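Local coordinates for protein DOA1 (Saccharomyces cerevisiae, PDB 3ODT) that probably binds ubiquitin through its WD40 beta-propeller domain, an activity linked to the control of F-box protein turnover, at residues S11-G16 with L288-S293; L134-Q139 with W170-V175. One frame throughout, in Å; residues are numbered along the deposited sequence.

Contact 1 (S11-G16 with L288-S293); sequences SATLKG and LVRIFS
Leu14 turns its CG beside its own backbone N (chi1 -81°), and its CD2 branch, anti to CA, meets Ile291 CD1, likewise anti to its CA (chi2 175°), at 4.1 Å. On the same face Leu14 CB rests 3.8 Å from Val289 CB. Branched aliphatic residues suit this side of the sheet, because Trp44 and Trp50 of the neighbouring blade pack over it. The backbones run antiparallel: Leu14 N bonds to Val289 O at 2.8 Å, Val289 N returns a bond to Leu14 O, and Ile291 N meets Ala12 O at 2.9 Å. Strand 9-14, from the start of the chain, thereby becomes the outermost strand of a blade whose other three strands come from its C-terminal end, the "velcro" closure that seals a WD40 propeller into a ring. At Ser11 and Ala12 the regular register is interrupted by a classic beta bulge, both residues facing Ile291. Ile291 O is gripped by two donors, Ser11 N at 2.7 Å and Ala12 N at 3.2 Å, and the extra residue is taken up by the folded backbone of Ser11 (psi -44°). Serine suits the bulge position, since its OG bonds to the backbone O of Arg298. On the face of Thr13 and Arg290 the aliphatic parts do the touching, with Thr13 CG2 3.9 Å from Leu288 CD1. That same methyl of Leu288 lies 3.4 Å above the guanidinium plane of Arg290, offset toward its rim, while Arg290 NH2 forms a salt bridge with Asp286.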
loop_
_atom_site.group_PDB
_atom_site.type_symbol
_atom_site.label_atom_id
_atom_site.label_comp_id
_atom_site.label_asym_id
_atom_site.label_seq_id
_atom_site.Cartn_x
_atom_site.Cartn_y
_atom_site.Cartn_z
ATOM N N SER A 11 -8.016 -3.346 -18.154
ATOM C CA SER A 11 -9.162 -2.454 -18.355
ATOM C C SER A 11 -8.780 -1.077 -18.867
ATOM O O SER A 11 -9.438 -0.536 -19.757
ATOM C CB SER A 11 -9.903 -2.274 -17.028
ATOM O OG SER A 11 -11.043 -1.442 -17.195
ATOM N N ALA A 12 -7.731 -0.491 -18.301
ATOM C CA ALA A 12 -7.305 0.845 -18.708
ATOM C C ALA A 12 -5.852 1.072 -18.346
ATOM O O ALA A 12 -5.339 0.544 -17.362
ATOM C CB ALA A 12 -8.140 1.888 -18.043
ATOM N N THR A 13 -5.227 1.888 -19.169
ATOM C CA THR A 13 -3.889 2.381 -18.971
ATOM C C THR A 13 -3.962 3.890 -18.755
ATOM O O THR A 13 -4.489 4.635 -19.587
ATOM C CB THR A 13 -3.018 2.062 -20.176
ATOM O OG1 THR A 13 -3.058 0.656 -20.406
ATOM C CG2 THR A 13 -1.599 2.488 -19.906
ATOM N N LEU A 14 -3.462 4.314 -17.608
ATOM C CA LEU A 14 -3.570 5.670 -17.136
ATOM C C LEU A 14 -2.178 6.309 -17.205
ATOM O O LEU A 14 -1.313 6.080 -16.350
ATOM C CB LEU A 14 -4.100 5.679 -15.713
ATOM C CG LEU A 14 -5.635 5.525 -15.542
ATOM C CD1 LEU A 14 -6.226 4.384 -16.383
ATOM C CD2 LEU A 14 -5.980 5.307 -14.076
ATOM N N LYS A 15 -2.009 7.143 -18.224
ATOM C CA LYS A 15 -0.753 7.763 -18.580
ATOM C C LYS A 15 -0.739 9.226 -18.121
ATOM O O LYS A 15 -1.700 9.934 -18.314
ATOM C CB LYS A 15 -0.581 7.676 -20.105
ATOM C CG LYS A 15 0.716 8.240 -20.637
ATOM C CD LYS A 15 0.861 8.061 -22.134
ATOM C CE LYS A 15 2.276 8.554 -22.597
ATOM N NZ LYS A 15 2.582 8.462 -24.060
ATOM N N GLY A 16 0.354 9.651 -17.503
ATOM C CA GLY A 16 0.510 11.038 -17.122
ATOM C C GLY A 16 1.729 11.271 -16.243
ATOM O O GLY A 16 2.398 12.297 -16.366
ATOM N N LEU A 288 3.346 4.268 -15.406
ATOM C CA LEU A 288 1.943 4.053 -15.666
ATOM C C LEU A 288 1.181 3.563 -14.432
ATOM O O LEU A 288 1.716 2.828 -13.590
ATOM C CB LEU A 288 1.770 3.006 -16.772
ATOM C CG LEU A 288 2.255 3.433 -18.145
ATOM C CD1 LEU A 288 2.189 2.265 -19.083
ATOM C CD2 LEU A 288 1.456 4.656 -18.641
ATOM N N VAL A 289 -0.080 3.948 -14.397
ATOM C CA VAL A 289 -1.085 3.280 -13.588
ATOM C C VAL A 289 -1.893 2.389 -14.543
ATOM O O VAL A 289 -2.209 2.792 -15.669
ATOM C CB VAL A 289 -1.994 4.322 -12.902
ATOM C CG1 VAL A 289 -3.095 3.622 -12.159
ATOM C CG2 VAL A 289 -1.196 5.238 -11.959
ATOM N N ARG A 290 -2.220 1.182 -14.101
ATOM C CA ARG A 290 -3.104 0.302 -14.877
ATOM C C ARG A 290 -4.249 -0.184 -14.003
ATOM O O ARG A 290 -4.123 -0.257 -12.788
ATOM C CB ARG A 290 -2.330 -0.903 -15.419
ATOM C CG ARG A 290 -1.276 -0.589 -16.476
ATOM C CD ARG A 290 -0.559 -1.879 -16.793
ATOM N NE ARG A 290 0.397 -1.764 -17.888
ATOM C CZ ARG A 290 1.649 -1.319 -17.775
ATOM N NH1 ARG A 290 2.107 -0.854 -16.614
ATOM N NH2 ARG A 290 2.446 -1.325 -18.835
ATOM N N ILE A 291 -5.392 -0.448 -14.629
ATOM C CA ILE A 291 -6.523 -1.052 -13.948
ATOM C C ILE A 291 -6.815 -2.352 -14.663
ATOM O O ILE A 291 -6.837 -2.381 -15.899
ATOM C CB ILE A 291 -7.735 -0.136 -13.974
ATOM C CG1 ILE A 291 -7.392 1.172 -13.252
ATOM C CG2 ILE A 291 -8.912 -0.802 -13.334
ATOM C CD1 ILE A 291 -8.458 2.147 -13.330
ATOM N N PHE A 292 -6.931 -3.422 -13.896
ATOM C CA PHE A 292 -7.314 -4.739 -14.408
ATOM C C PHE A 292 -8.678 -5.137 -13.854
ATOM O O PHE A 292 -9.004 -4.779 -12.735
ATOM C CB PHE A 292 -6.265 -5.782 -13.981
ATOM C CG PHE A 292 -4.974 -5.649 -14.714
ATOM C CD1 PHE A 292 -4.024 -4.736 -14.296
ATOM C CD2 PHE A 292 -4.717 -6.420 -15.828
ATOM C CE1 PHE A 292 -2.838 -4.588 -14.991
ATOM C CE2 PHE A 292 -3.533 -6.264 -16.533
ATOM C CZ PHE A 292 -2.604 -5.350 -16.119
ATOM N N SER A 293 -9.445 -5.903 -14.633
ATOM C CA SER A 293 -10.764 -6.329 -14.238
ATOM C C SER A 293 -11.049 -7.752 -14.677
ATOM O O SER A 293 -10.552 -8.208 -15.706
ATOM C CB SER A 293 -11.807 -5.392 -14.841
ATOM O OG SER A 293 -13.103 -5.687 -14.349
#

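Contact 2 (L134-Q139 with W170-V175); sequences LVYNLQ and WQNDKV
Leu138 sets its CB over the indole face of Trp170: the atom stands 3.5 Å from the centroid of the six-membered ring, only 6° off the normal, a CH-pi contact. CD1, anti to CA (chi2 -170°), reaches the five-membered ring and comes 3.9 Å from Trp170 CG, whereas CD2 goes to the turn and lies 3.4 Å from Asn172 O. One leucine thus fits both surfaces with its two branches. Val175 CG2 covers the other indole face, and NE1 bonds to Thr160 OG1, which fixes the ring's rotation. An alanine in place of Trp170 would probably leave Leu138 and Val175 facing a gap and the hydroxyl of Thr160 without its indole partner.

Tyr136 has its CG beside the backbone N (chi1 -51°), and its ring is held between a valine methyl and the turn backbone. Val135 CG1 sits over the centre of one face, and Asn172 CA over the centre of the opposite one, 3.9 Å from the centroid. A broad aromatic suits this place because it can lie across the turn backbone; its OH ends 3.3 Å from Asn172 OD1. Asp173 CG takes the crowded position between its backbone N and carbonyl carbon, and Asp173 CB presses on Asn137 O at 3.5 Å. Its carboxylate is engaged by Lys174, whose NZ meets the syn side of Asp173 OD1 in a 3.1 Å salt bridge.

Residues 171-174 form a type II' turn, with Asn172 in the positive-phi second position, where glycine is the usual residue and asparagine one of the few alternatives. Such a tight hairpin joins the last two strands of a four-stranded propeller blade, here packed on the outermost strand, 133-139, of the blade before it, and the Trp170-Thr160 bond is consistent with the Trp-Ser/Thr pairing characteristic of WD40 repeats.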
loop_
_atom_site.group_PDB
_atom_site.type_symbol
_atom_site.label_atom_id
_atom_site.label_comp_id
_atom_site.label_asym_id
_atom_site.label_seq_id
_atom_site.Cartn_x
_atom_site.Cartn_y
_atom_site.Cartn_z
ATOM N N LEU A 134 -0.389 13.807 16.135
ATOM C CA LEU A 134 0.355 12.591 16.468
ATOM C C LEU A 134 -0.092 12.068 17.811
ATOM O O LEU A 134 0.026 12.775 18.812
ATOM C CB LEU A 134 1.858 12.870 16.518
ATOM C CG LEU A 134 2.697 11.654 16.850
ATOM C CD1 LEU A 134 2.533 10.558 15.802
ATOM C CD2 LEU A 134 4.166 12.102 16.904
ATOM N N VAL A 135 -0.606 10.839 17.830
ATOM C CA VAL A 135 -1.061 10.210 19.051
ATOM C C VAL A 135 -0.043 9.212 19.614
ATOM O O VAL A 135 0.223 9.191 20.830
ATOM C CB VAL A 135 -2.386 9.503 18.830
ATOM C CG1 VAL A 135 -2.809 8.771 20.106
ATOM C CG2 VAL A 135 -3.448 10.509 18.407
ATOM N N TYR A 136 0.485 8.343 18.744
ATOM C CA TYR A 136 1.538 7.408 19.145
ATOM C C TYR A 136 2.709 7.432 18.177
ATOM O O TYR A 136 2.539 7.326 16.950
ATOM C CB TYR A 136 1.012 5.971 19.242
ATOM C CG TYR A 136 -0.234 5.800 20.079
ATOM C CD1 TYR A 136 -0.219 6.016 21.437
ATOM C CD2 TYR A 136 -1.402 5.351 19.511
ATOM C CE1 TYR A 136 -1.343 5.842 22.200
ATOM C CE2 TYR A 136 -2.539 5.162 20.269
ATOM C CZ TYR A 136 -2.500 5.413 21.606
ATOM O OH TYR A 136 -3.621 5.247 22.365
ATOM N N ASN A 137 3.908 7.504 18.755
ATOM C CA ASN A 137 5.154 7.287 18.047
ATOM C C ASN A 137 5.620 5.847 18.327
ATOM O O ASN A 137 5.929 5.500 19.475
ATOM C CB ASN A 137 6.205 8.276 18.538
ATOM C CG ASN A 137 7.505 8.133 17.806
ATOM O OD1 ASN A 137 7.523 7.815 16.626
ATOM N ND2 ASN A 137 8.606 8.329 18.514
ATOM N N LEU A 138 5.650 5.019 17.300
ATOM C CA LEU A 138 6.027 3.618 17.431
ATOM C C LEU A 138 7.507 3.475 17.096
ATOM O O LEU A 138 7.890 3.296 15.944
ATOM C CB LEU A 138 5.189 2.757 16.490
ATOM C CG LEU A 138 3.661 2.952 16.523
ATOM C CD1 LEU A 138 2.931 1.884 15.726
ATOM C CD2 LEU A 138 3.111 2.979 17.937
ATOM N N GLN A 139 8.309 3.577 18.142
ATOM C CA GLN A 139 9.754 3.621 18.077
ATOM C C GLN A 139 10.313 2.369 18.775
ATOM O O GLN A 139 10.159 2.201 19.990
ATOM C CB GLN A 139 10.245 4.920 18.759
ATOM C CG GLN A 139 11.723 5.283 18.502
ATOM C CD GLN A 139 12.047 6.751 18.853
ATOM O OE1 GLN A 139 11.522 7.684 18.230
ATOM N NE2 GLN A 139 12.921 6.954 19.840
ATOM N N TRP A 170 1.933 -3.855 18.253
ATOM C CA TRP A 170 1.996 -2.780 19.235
ATOM C C TRP A 170 0.644 -2.620 19.871
ATOM O O TRP A 170 -0.379 -2.869 19.235
ATOM C CB TRP A 170 2.300 -1.465 18.510
ATOM C CG TRP A 170 3.527 -1.455 17.695
ATOM C CD1 TRP A 170 3.707 -2.058 16.483
ATOM C CD2 TRP A 170 4.762 -0.807 18.014
ATOM N NE1 TRP A 170 4.985 -1.830 16.039
ATOM C CE2 TRP A 170 5.654 -1.066 16.957
ATOM C CE3 TRP A 170 5.196 -0.011 19.087
ATOM C CZ2 TRP A 170 6.940 -0.559 16.923
ATOM C CZ3 TRP A 170 6.487 0.482 19.055
ATOM C CH2 TRP A 170 7.341 0.222 17.967
ATOM N N GLN A 171 0.628 -2.173 21.121
ATOM C CA GLN A 171 -0.592 -1.665 21.721
ATOM C C GLN A 171 -0.246 -0.313 22.308
ATOM O O GLN A 171 0.722 -0.169 23.059
ATOM C CB GLN A 171 -1.157 -2.610 22.757
ATOM C CG GLN A 171 -2.482 -2.122 23.337
ATOM C CD GLN A 171 -3.280 -3.223 23.983
ATOM O OE1 GLN A 171 -2.747 -4.051 24.740
ATOM N NE2 GLN A 171 -4.589 -3.217 23.734
ATOM N N ASN A 172 -0.992 0.713 21.912
ATOM C CA ASN A 172 -0.604 2.083 22.224
ATOM C C ASN A 172 0.694 2.408 21.487
ATOM O O ASN A 172 0.770 2.263 20.267
ATOM C CB ASN A 172 -0.423 2.267 23.730
ATOM C CG ASN A 172 -1.732 2.183 24.490
ATOM O OD1 ASN A 172 -2.798 2.473 23.946
ATOM N ND2 ASN A 172 -1.659 1.784 25.754
ATOM N N ASP A 173 1.717 2.832 22.224
ATOM C CA ASP A 173 3.046 3.001 21.645
ATOM C C ASP A 173 4.086 2.007 22.142
ATOM O O ASP A 173 5.292 2.253 22.016
ATOM C CB ASP A 173 3.535 4.437 21.852
ATOM C CG ASP A 173 3.714 4.794 23.302
ATOM O OD1 ASP A 173 3.371 3.976 24.173
ATOM O OD2 ASP A 173 4.217 5.910 23.564
ATOM N N LYS A 174 3.620 0.868 22.651
ATOM C CA LYS A 174 4.522 -0.168 23.130
ATOM C C LYS A 174 4.436 -1.440 22.301
ATOM O O LYS A 174 3.388 -1.890 21.924
ATOM C CB LYS A 174 4.222 -0.485 24.590
ATOM C CG LYS A 174 4.328 0.779 25.446
ATOM C CD LYS A 174 4.201 0.553 26.929
ATOM C CE LYS A 174 4.407 1.880 27.700
ATOM N NZ LYS A 174 3.640 3.015 27.100
ATOM N N VAL A 175 5.587 -2.039 22.033
ATOM C CA VAL A 175 5.601 -3.312 21.338
ATOM C C VAL A 175 5.135 -4.356 22.340
ATOM O O VAL A 175 5.646 -4.413 23.472
ATOM C CB VAL A 175 7.010 -3.693 20.885
ATOM C CG1 VAL A 175 7.009 -5.072 20.235
ATOM C CG2 VAL A 175 7.592 -2.619 19.965
#

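Contacts 1 and 2 lie on opposite sides of the propeller's centre, 17 Å and 20 Å from it, with their own centres 37 Å apart and nearest atoms about 28 Å apart. Along the chain contact 2 is nested inside the span closed by contact 1. Their roles differ: contact 1 joins the two ends of the chain within a single blade, by backbone pairing, whereas contact 2 joins two successive blades by side chains packed on each other and on backbone, with no clear hydrogen bond across. The calcium ligands Asp20, Ser285 and Asn287 lie close in sequence to contact 1 but outside its segments, so the ion is probably nearer to it than to contact 2.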